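Local coordinates for protein malate oxidoreductase (Thermotoga maritima, PDB 1VL6) that probably catalyses the NAD-dependent oxidative decarboxylation of malate to pyruvate, as malic enzymes do, at residues A[68-73]-A[132-138]; A[173-177]-A[352-357]; A[181-185]-A[361-367]. One frame throughout, in Å; residues are numbered along the deposited sequence. Where two conformers were deposited one is given.

Contact 1 (A[68-73]-A[132-138])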
loop_
_atom_site.group_PDB
_atom_site.type_symbol
_atom_site.label_atom_id
_atom_site.label_comp_id
_atom_site.label_asym_id
_atom_site.label_seq_id
_atom_site.Cartn_x
_atom_site.Cartn_y
_atom_site.Cartn_z
ATOM N N ARG A 68 -11.662 7.087 -11.492
ATOM C CA ARG A 68 -11.425 7.571 -12.847
ATOM C C ARG A 68 -10.646 8.885 -12.888
ATOM O O ARG A 68 -9.927 9.136 -13.840
ATOM C CB ARG A 68 -12.756 7.740 -13.563
ATOM C CG ARG A 68 -12.632 8.096 -14.993
ATOM C CD ARG A 68 -13.694 7.492 -15.834
ATOM N NE ARG A 68 -13.617 7.903 -17.224
ATOM C CZ ARG A 68 -14.301 8.887 -17.759
ATOM N NH1 ARG A 68 -15.142 9.599 -17.027
ATOM N NH2 ARG A 68 -14.149 9.157 -19.052
ATOM N N TRP A 69 -10.796 9.703 -11.849
ATOM C CA TRP A 69 -10.145 11.009 -11.758
ATOM C C TRP A 69 -8.625 10.912 -11.757
ATOM O O TRP A 69 -7.918 11.904 -11.975
ATOM C CB TRP A 69 -10.609 11.763 -10.502
ATOM C CG TRP A 69 -10.124 11.145 -9.264
ATOM C CD1 TRP A 69 -10.700 10.105 -8.600
ATOM C CD2 TRP A 69 -8.937 11.491 -8.522
ATOM N NE1 TRP A 69 -9.938 9.773 -7.507
ATOM C CE2 TRP A 69 -8.857 10.614 -7.431
ATOM C CE3 TRP A 69 -7.923 12.444 -8.689
ATOM C CZ2 TRP A 69 -7.810 10.646 -6.521
ATOM C CZ3 TRP A 69 -6.902 12.493 -7.789
ATOM C CH2 TRP A 69 -6.848 11.598 -6.713
ATOM N N ASN A 70 -8.124 9.710 -11.505
ATOM C CA ASN A 70 -6.708 9.505 -11.328
ATOM C C ASN A 70 -6.203 8.216 -11.956
ATOM O O ASN A 70 -5.148 7.742 -11.560
ATOM C CB ASN A 70 -6.420 9.551 -9.829
ATOM C CG ASN A 70 -4.950 9.584 -9.511
ATOM O OD1 ASN A 70 -4.202 10.431 -9.994
ATOM N ND2 ASN A 70 -4.521 8.633 -8.696
ATOM N N THR A 71 -6.917 7.641 -12.923
ATOM C CA THR A 71 -6.402 6.439 -13.609
ATOM C C THR A 71 -6.063 6.705 -15.050
ATOM O O THR A 71 -6.692 7.487 -15.719
ATOM C CB THR A 71 -7.357 5.228 -13.527
ATOM O OG1 THR A 71 -8.580 5.496 -14.216
ATOM C CG2 THR A 71 -7.779 4.969 -12.098
ATOM N N VAL A 72 -5.037 6.052 -15.526
ATOM C CA VAL A 72 -4.502 6.308 -16.847
ATOM C C VAL A 72 -4.185 4.934 -17.486
ATOM O O VAL A 72 -3.651 4.041 -16.827
ATOM C CB VAL A 72 -3.283 7.256 -16.728
ATOM C CG1 VAL A 72 -2.310 7.151 -17.943
ATOM C CG2 VAL A 72 -3.779 8.687 -16.513
ATOM N N ALA A 73 -4.585 4.750 -18.749
ATOM C CA ALA A 73 -4.238 3.540 -19.464
ATOM C C ALA A 73 -2.929 3.774 -20.180
ATOM O O ALA A 73 -2.763 4.789 -20.817
ATOM C CB ALA A 73 -5.312 3.203 -20.445
ATOM N N GLU A 132 -12.813 4.553 -23.066
ATOM C CA GLU A 132 -12.951 5.863 -22.449
ATOM C C GLU A 132 -13.634 5.885 -21.078
ATOM O O GLU A 132 -13.192 6.635 -20.213
ATOM C CB GLU A 132 -13.670 6.839 -23.365
ATOM C CG GLU A 132 -13.620 8.263 -22.812
ATOM C CD GLU A 132 -13.979 9.326 -23.797
ATOM O OE1 GLU A 132 -13.861 9.085 -25.013
ATOM O OE2 GLU A 132 -14.358 10.409 -23.329
ATOM N N PRO A 133 -14.703 5.110 -20.867
ATOM C CA PRO A 133 -15.383 5.124 -19.578
ATOM C C PRO A 133 -14.546 4.639 -18.426
ATOM O O PRO A 133 -14.868 4.924 -17.276
ATOM C CB PRO A 133 -16.590 4.170 -19.790
ATOM C CG PRO A 133 -16.778 4.124 -21.230
ATOM C CD PRO A 133 -15.386 4.191 -21.797
ATOM N N SER A 134 -13.481 3.904 -18.721
ATOM C CA SER A 134 -12.684 3.266 -17.667
ATOM C C SER A 134 -11.467 4.066 -17.198
ATOM O O SER A 134 -10.816 3.683 -16.204
ATOM C CB SER A 134 -12.266 1.865 -18.146
ATOM O OG SER A 134 -13.434 1.108 -18.489
ATOM N N PHE A 135 -11.174 5.180 -17.881
ATOM C CA PHE A 135 -9.967 5.964 -17.582
ATOM C C PHE A 135 -10.182 7.445 -17.598
ATOM O O PHE A 135 -11.063 7.950 -18.267
ATOM C CB PHE A 135 -8.872 5.625 -18.570
ATOM C CG PHE A 135 -8.490 4.187 -18.542
ATOM C CD1 PHE A 135 -7.700 3.704 -17.546
ATOM C CD2 PHE A 135 -8.976 3.306 -19.501
ATOM C CE1 PHE A 135 -7.375 2.366 -17.522
ATOM C CE2 PHE A 135 -8.658 1.986 -19.475
ATOM C CZ PHE A 135 -7.875 1.510 -18.470
ATOM N N GLY A 136 -9.336 8.143 -16.856
ATOM C CA GLY A 136 -9.287 9.618 -16.896
ATOM C C GLY A 136 -8.373 10.173 -17.952
ATOM O O GLY A 136 -8.424 11.366 -18.237
ATOM N N GLY A 137 -7.530 9.297 -18.514
ATOM C CA GLY A 137 -6.478 9.685 -19.480
ATOM C C GLY A 137 -5.898 8.496 -20.213
ATOM O O GLY A 137 -5.969 7.378 -19.730
ATOM N N ILE A 138 -5.361 8.727 -21.404
ATOM C CA ILE A 138 -4.708 7.695 -22.185
ATOM C C ILE A 138 -3.268 8.085 -22.476
ATOM O O ILE A 138 -3.012 9.153 -23.035
ATOM C CB ILE A 138 -5.412 7.541 -23.513
ATOM C CG1 ILE A 138 -6.914 7.294 -23.318
ATOM C CG2 ILE A 138 -4.762 6.446 -24.314
ATOM C CD1 ILE A 138 -7.295 5.852 -22.962
#
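Two nitrogens of Arg68 grip the carbonyl oxygen of Glu132: NH2 bonds to Glu132 O at 2.9 Å from above the carbonyl plane, and NE adds a weak bond at 3.3 Å. NE also reaches Phe135 O, weakly because the N-H is bent well off line. Arg68 comes here with CG anti to its own N (chi1 -174°) and a bend at chi2, which brings the guanidinium to the 3-10 turn 132-134; its NH1 goes back to Thr62 OG1. With a leucine here the carbonyls of Glu132 and Phe135 would probably be left without their side-chain donor, and Thr62 OG1 without its partner. Further along, Gly136 N bonds to Thr71 O at 3.0 Å, tying down the loop just before strand 137-140, and Ala73 N to Gly137 O at 3.1 Å belongs to the parallel pairing with strand 71-76. The methyl of Ala73 sits over the centre of the Phe135 ring in a CH-pi contact, CB 3.5 Å from the ring centroid. That ring also meets Phe112 of the second subunit. The chemistry implies a largely buried turn, two of whose carbonyls are met by one arginine just where it feeds a central strand of the four-stranded parallel sheet, close to a subunit interface.

Contact 2 (A[173-177]-A[352-357])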
loop_
_atom_site.group_PDB
_atom_site.type_symbol
_atom_site.label_atom_id
_atom_site.label_comp_id
_atom_site.label_asym_id
_atom_site.label_seq_id
_atom_site.Cartn_x
_atom_site.Cartn_y
_atom_site.Cartn_z
ATOM N N VAL A 173 8.598 18.057 -26.044
ATOM C CA VAL A 173 8.593 19.038 -24.944
ATOM C C VAL A 173 9.976 19.164 -24.308
ATOM O O VAL A 173 10.505 20.267 -24.170
ATOM C CB VAL A 173 7.554 18.684 -23.888
ATOM C CG1 VAL A 173 7.749 19.479 -22.602
ATOM C CG2 VAL A 173 6.191 18.947 -24.442
ATOM N N VAL A 174 10.570 18.039 -23.963
ATOM C CA VAL A 174 11.846 18.072 -23.309
ATOM C C VAL A 174 12.951 18.549 -24.255
ATOM O O VAL A 174 13.810 19.327 -23.859
ATOM C CB VAL A 174 12.196 16.707 -22.725
ATOM C CG1 VAL A 174 13.478 16.775 -21.968
ATOM C CG2 VAL A 174 11.135 16.287 -21.775
ATOM N N VAL A 175 12.931 18.121 -25.504
ATOM C CA VAL A 175 13.958 18.576 -26.462
ATOM C C VAL A 175 13.868 20.101 -26.616
ATOM O O VAL A 175 14.867 20.787 -26.618
ATOM C CB VAL A 175 13.754 17.922 -27.800
ATOM C CG1 VAL A 175 14.590 18.588 -28.890
ATOM C CG2 VAL A 175 14.059 16.400 -27.729
ATOM N N SER A 176 12.646 20.619 -26.683
ATOM C CA SER A 176 12.407 22.022 -26.830
ATOM C C SER A 176 12.928 22.796 -25.643
ATOM O O SER A 176 13.572 23.831 -25.821
ATOM C CB SER A 176 10.918 22.266 -26.965
ATOM O OG SER A 176 10.456 21.774 -28.210
ATOM N N ALA A 177 12.667 22.350 -24.425
ATOM C CA ALA A 177 13.195 23.085 -23.274
ATOM C C ALA A 177 14.708 23.060 -23.284
ATOM O O ALA A 177 15.342 24.055 -23.031
ATOM C CB ALA A 177 12.688 22.512 -21.986
ATOM N N ALA A 352 4.513 23.564 -20.541
ATOM C CA ALA A 352 5.404 22.554 -20.016
ATOM C C ALA A 352 6.834 22.830 -20.468
ATOM O O ALA A 352 7.762 22.833 -19.646
ATOM C CB ALA A 352 4.961 21.204 -20.462
ATOM N N VAL A 353 7.006 23.131 -21.756
ATOM C CA VAL A 353 8.343 23.454 -22.274
ATOM C C VAL A 353 8.963 24.531 -21.423
ATOM O O VAL A 353 10.041 24.349 -20.904
ATOM C CB VAL A 353 8.309 23.918 -23.716
ATOM C CG1 VAL A 353 9.674 24.588 -24.133
ATOM C CG2 VAL A 353 7.958 22.758 -24.606
ATOM N N GLU A 354 8.245 25.623 -21.238
ATOM C CA GLU A 354 8.754 26.750 -20.458
ATOM C C GLU A 354 9.035 26.408 -18.987
ATOM O O GLU A 354 9.999 26.898 -18.387
ATOM C CB GLU A 354 7.778 27.932 -20.513
ATOM C CG GLU A 354 7.625 28.511 -21.917
ATOM C CD GLU A 354 8.816 29.339 -22.348
ATOM O OE1 GLU A 354 9.632 29.680 -21.479
ATOM O OE2 GLU A 354 8.897 29.698 -23.541
ATOM N N ALA A 355 8.179 25.587 -18.418
ATOM C CA ALA A 355 8.304 25.235 -17.045
ATOM C C ALA A 355 9.561 24.393 -16.841
ATOM O O ALA A 355 10.332 24.619 -15.880
ATOM C CB ALA A 355 7.056 24.500 -16.637
ATOM N N ILE A 356 9.813 23.455 -17.754
ATOM C CA ILE A 356 11.062 22.644 -17.634
ATOM C C ILE A 356 12.308 23.552 -17.789
ATOM O O ILE A 356 13.232 23.505 -17.000
ATOM C CB ILE A 356 11.058 21.515 -18.637
ATOM C CG1 ILE A 356 10.004 20.482 -18.228
ATOM C CG2 ILE A 356 12.409 20.884 -18.738
ATOM C CD1 ILE A 356 9.652 19.580 -19.353
ATOM N N ALA A 357 12.277 24.449 -18.769
ATOM C CA ALA A 357 13.438 25.294 -19.015
ATOM C C ALA A 357 13.735 26.174 -17.823
ATOM O O ALA A 357 14.881 26.414 -17.510
ATOM C CB ALA A 357 13.268 26.147 -20.257
#
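Ala177, Val353 and Val173 have the most surface buried where helices 166-186 and 346-358 pack together. The methyl of Ala177 points at the other helix and touches both backbone and side chains: CB lies 3.4 Å from Val353 O, with Ile356 CG2 and Ala357 CB close by. With no more than a methyl at this point, the local axes come to 8.3 Å at a crossing angle of -51°.

Val353 sets its two methyls against the 173-177 turn of helix 166-186. Its CG1, anti to the backbone N (chi1 166°), lies against Ala177 N and Ser176 CB, while CG2 drops back onto Val173 O at 3.6 Å. That carbonyl already accepts the helical bond from Ala177 N, so the methyl packs against a satisfied oxygen. Val173 answers with one branch, CG1, which meets Ala352 CB, Val353 CG2 and, at 3.8 Å, Ile356 CD1; the Val173 and Ile356 side chains cross at about a right angle. Everything that meets here is apolar or backbone, and the hydroxyl of Ser176 turns back to Ala172 O of its own helix.

This is plain helix-helix packing within the NAD-binding domain of the malic enzyme family. Around this buried pair, helix 202-214 covers Val173 and Ser176 through Phe210, helix 374-386 lies against Ala352 and Ile356 through Val380, and Val174 faces the loop residues Val324 and Ala329.

Contact 3 (A[181-185]-A[361-367])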
loop_
_atom_site.group_PDB
_atom_site.type_symbol
_atom_site.label_atom_id
_atom_site.label_comp_id
_atom_site.label_asym_id
_atom_site.label_seq_id
_atom_site.Cartn_x
_atom_site.Cartn_y
_atom_site.Cartn_z
ATOM N N ASN A 181 17.256 26.483 -23.583
ATOM C CA ASN A 181 18.320 26.789 -22.639
ATOM C C ASN A 181 19.704 26.744 -23.301
ATOM O O ASN A 181 20.547 27.615 -23.082
ATOM C CB ASN A 181 18.206 25.883 -21.431
ATOM C CG ASN A 181 17.145 26.371 -20.433
ATOM O OD1 ASN A 181 16.583 27.470 -20.551
ATOM N ND2 ASN A 181 16.886 25.560 -19.443
ATOM N N ALA A 182 19.927 25.754 -24.138
ATOM C CA ALA A 182 21.179 25.711 -24.865
ATOM C C ALA A 182 21.367 26.989 -25.714
ATOM O O ALA A 182 22.440 27.569 -25.764
ATOM C CB ALA A 182 21.224 24.445 -25.742
ATOM N N LEU A 183 20.290 27.407 -26.373
ATOM C CA LEU A 183 20.295 28.594 -27.212
ATOM C C LEU A 183 20.675 29.849 -26.418
ATOM O O LEU A 183 21.466 30.643 -26.870
ATOM C CB LEU A 183 18.916 28.773 -27.884
ATOM C CG LEU A 183 18.813 29.946 -28.845
ATOM C CD1 LEU A 183 19.705 29.637 -30.077
ATOM C CD2 LEU A 183 17.390 30.280 -29.258
ATOM N N LYS A 184 20.109 29.988 -25.238
ATOM C CA LYS A 184 20.439 31.061 -24.360
ATOM C C LYS A 184 21.926 31.083 -24.088
ATOM O O LYS A 184 22.540 32.130 -24.194
ATOM C CB LYS A 184 19.634 30.941 -23.063
ATOM C CG LYS A 184 19.927 31.983 -22.027
ATOM C CD LYS A 184 19.130 31.666 -20.709
ATOM C CE LYS A 184 19.658 32.515 -19.486
ATOM N NZ LYS A 184 19.081 32.088 -18.136
ATOM N N LEU A 185 22.499 29.946 -23.717
ATOM C CA LEU A 185 23.921 29.853 -23.390
ATOM C C LEU A 185 24.813 30.189 -24.570
ATOM O O LEU A 185 25.850 30.769 -24.424
ATOM C CB LEU A 185 24.267 28.449 -22.903
ATOM C CG LEU A 185 23.627 28.186 -21.547
ATOM C CD1 LEU A 185 23.703 26.746 -21.132
ATOM C CD2 LEU A 185 24.277 29.075 -20.516
ATOM N N GLU A 361 18.939 26.867 -13.539
ATOM C CA GLU A 361 19.814 27.888 -14.124
ATOM C C GLU A 361 20.799 27.185 -15.115
ATOM O O GLU A 361 21.672 26.391 -14.752
ATOM C CB GLU A 361 20.488 28.692 -13.013
ATOM C CG GLU A 361 21.098 30.023 -13.473
ATOM C CD GLU A 361 20.101 30.930 -14.199
ATOM O OE1 GLU A 361 19.040 31.238 -13.581
ATOM O OE2 GLU A 361 20.369 31.323 -15.376
ATOM N N PRO A 362 20.578 27.393 -16.403
ATOM C CA PRO A 362 21.300 26.609 -17.373
ATOM C C PRO A 362 22.781 26.922 -17.370
ATOM O O PRO A 362 23.174 28.062 -17.206
ATOM C CB PRO A 362 20.594 26.903 -18.703
ATOM C CG PRO A 362 19.862 28.147 -18.521
ATOM C CD PRO A 362 19.627 28.314 -17.040
ATOM N N GLU A 363 23.574 25.861 -17.491
ATOM C CA GLU A 363 25.007 25.917 -17.712
ATOM C C GLU A 363 25.308 24.852 -18.769
ATOM O O GLU A 363 24.503 23.939 -18.975
ATOM C CB GLU A 363 25.789 25.610 -16.418
ATOM C CG GLU A 363 25.484 26.500 -15.204
ATOM C CD GLU A 363 25.862 27.964 -15.393
ATOM O OE1 GLU A 363 26.285 28.381 -16.508
ATOM O OE2 GLU A 363 25.738 28.710 -14.421
ATOM N N PRO A 364 26.447 24.953 -19.442
ATOM C CA PRO A 364 26.810 23.968 -20.452
ATOM C C PRO A 364 26.718 22.489 -20.010
ATOM O O PRO A 364 26.277 21.626 -20.783
ATOM C CB PRO A 364 28.250 24.343 -20.783
ATOM C CG PRO A 364 28.294 25.803 -20.536
ATOM C CD PRO A 364 27.473 26.004 -19.311
ATOM N N GLU A 365 27.130 22.194 -18.788
ATOM C CA GLU A 365 27.077 20.812 -18.289
ATOM C C GLU A 365 25.756 20.495 -17.620
ATOM O O GLU A 365 25.543 19.377 -17.156
ATOM C CB GLU A 365 28.217 20.546 -17.349
ATOM C CG GLU A 365 29.570 20.623 -18.062
ATOM C CD GLU A 365 29.908 19.394 -18.915
ATOM O OE1 GLU A 365 30.310 18.365 -18.328
ATOM O OE2 GLU A 365 29.796 19.447 -20.173
ATOM N N ARG A 366 24.845 21.469 -17.595
ATOM C CA ARG A 366 23.518 21.237 -17.059
ATOM C C ARG A 366 22.496 22.217 -17.659
ATOM O O ARG A 366 22.206 23.245 -17.059
ATOM C CB ARG A 366 23.601 21.368 -15.555
ATOM C CG ARG A 366 22.346 21.117 -14.849
ATOM C CD ARG A 366 22.159 22.043 -13.626
ATOM N NE ARG A 366 20.923 21.716 -12.909
ATOM C CZ ARG A 366 20.676 20.520 -12.361
ATOM N NH1 ARG A 366 21.576 19.533 -12.436
ATOM N NH2 ARG A 366 19.513 20.287 -11.760
ATOM N N ILE A 367 21.964 21.871 -18.841
ATOM C CA ILE A 367 21.011 22.742 -19.592
ATOM C C ILE A 367 19.545 22.512 -19.255
ATOM O O ILE A 367 18.679 23.290 -19.651
ATOM C CB ILE A 367 21.203 22.568 -21.083
ATOM C CG1 ILE A 367 20.694 21.198 -21.548
ATOM C CG2 ILE A 367 22.655 22.743 -21.402
ATOM C CD1 ILE A 367 20.985 20.844 -23.010
#
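Asn181 CB rests 3.8 Å from Pro362 CB, and from there the side chain can be followed outward. The same CB also lies 3.2 Å from Ile367 O. CG, set anti to the carbonyl carbon (chi1 -80°), lies 3.8 Å from Pro362 CG, and the two side chains cross at about a right angle. Of the two tip atoms, OD1 has Pro362 CG nearby, while ND2 gives a nearly straight hydrogen bond to Ile367 O at 2.9 Å (161° at the hydrogen). The acceptor lies in the plane of the amide. ND2 also bonds to Ala357 O, so this one amide group ties the loop to the end of the preceding helix, and its flip is fixed by two carbonyls.

One turn on, Leu185 spreads its methyls over the loop: CD2 lies against Pro362 O, and CD1 against Glu363 C, where the type I turn from Glu363 to Arg366 begins, and Ile367 CG2 at 4.1 Å. At the more exposed border the extended chain of Lys184 puts NZ 3.1 Å from Glu361 OE2, a salt bridge that meets the syn side of the carboxylate.

Segment 361-367, part of the loop between helices 346-358 and 374-386, thus lies along the C-terminal part of helix 166-186 in the NAD-binding domain, while Ala182, Leu185 and Ile367 reach Ile312 of strand 312-315 in the mixed sheet.

Going from the N terminus, contact 1 closes first: the chain leaves 68-73, passes through strand 110-115 and two helices, and returns at 132-138 to build the parallel sheet of the N-terminal part. Contacts 2 and 3 open only afterwards, both on helix 166-186, and each spans some 175 residues that include the mixed NAD-domain sheet. Their segments alternate along the chain, so the two loops cross, and they touch where Asn181 reaches Ala357. Together they bind the late helix 346-358 and the loop after it to helix 166-186. Contact 1 stands apart, its centre about 25 Å from that of contact 2.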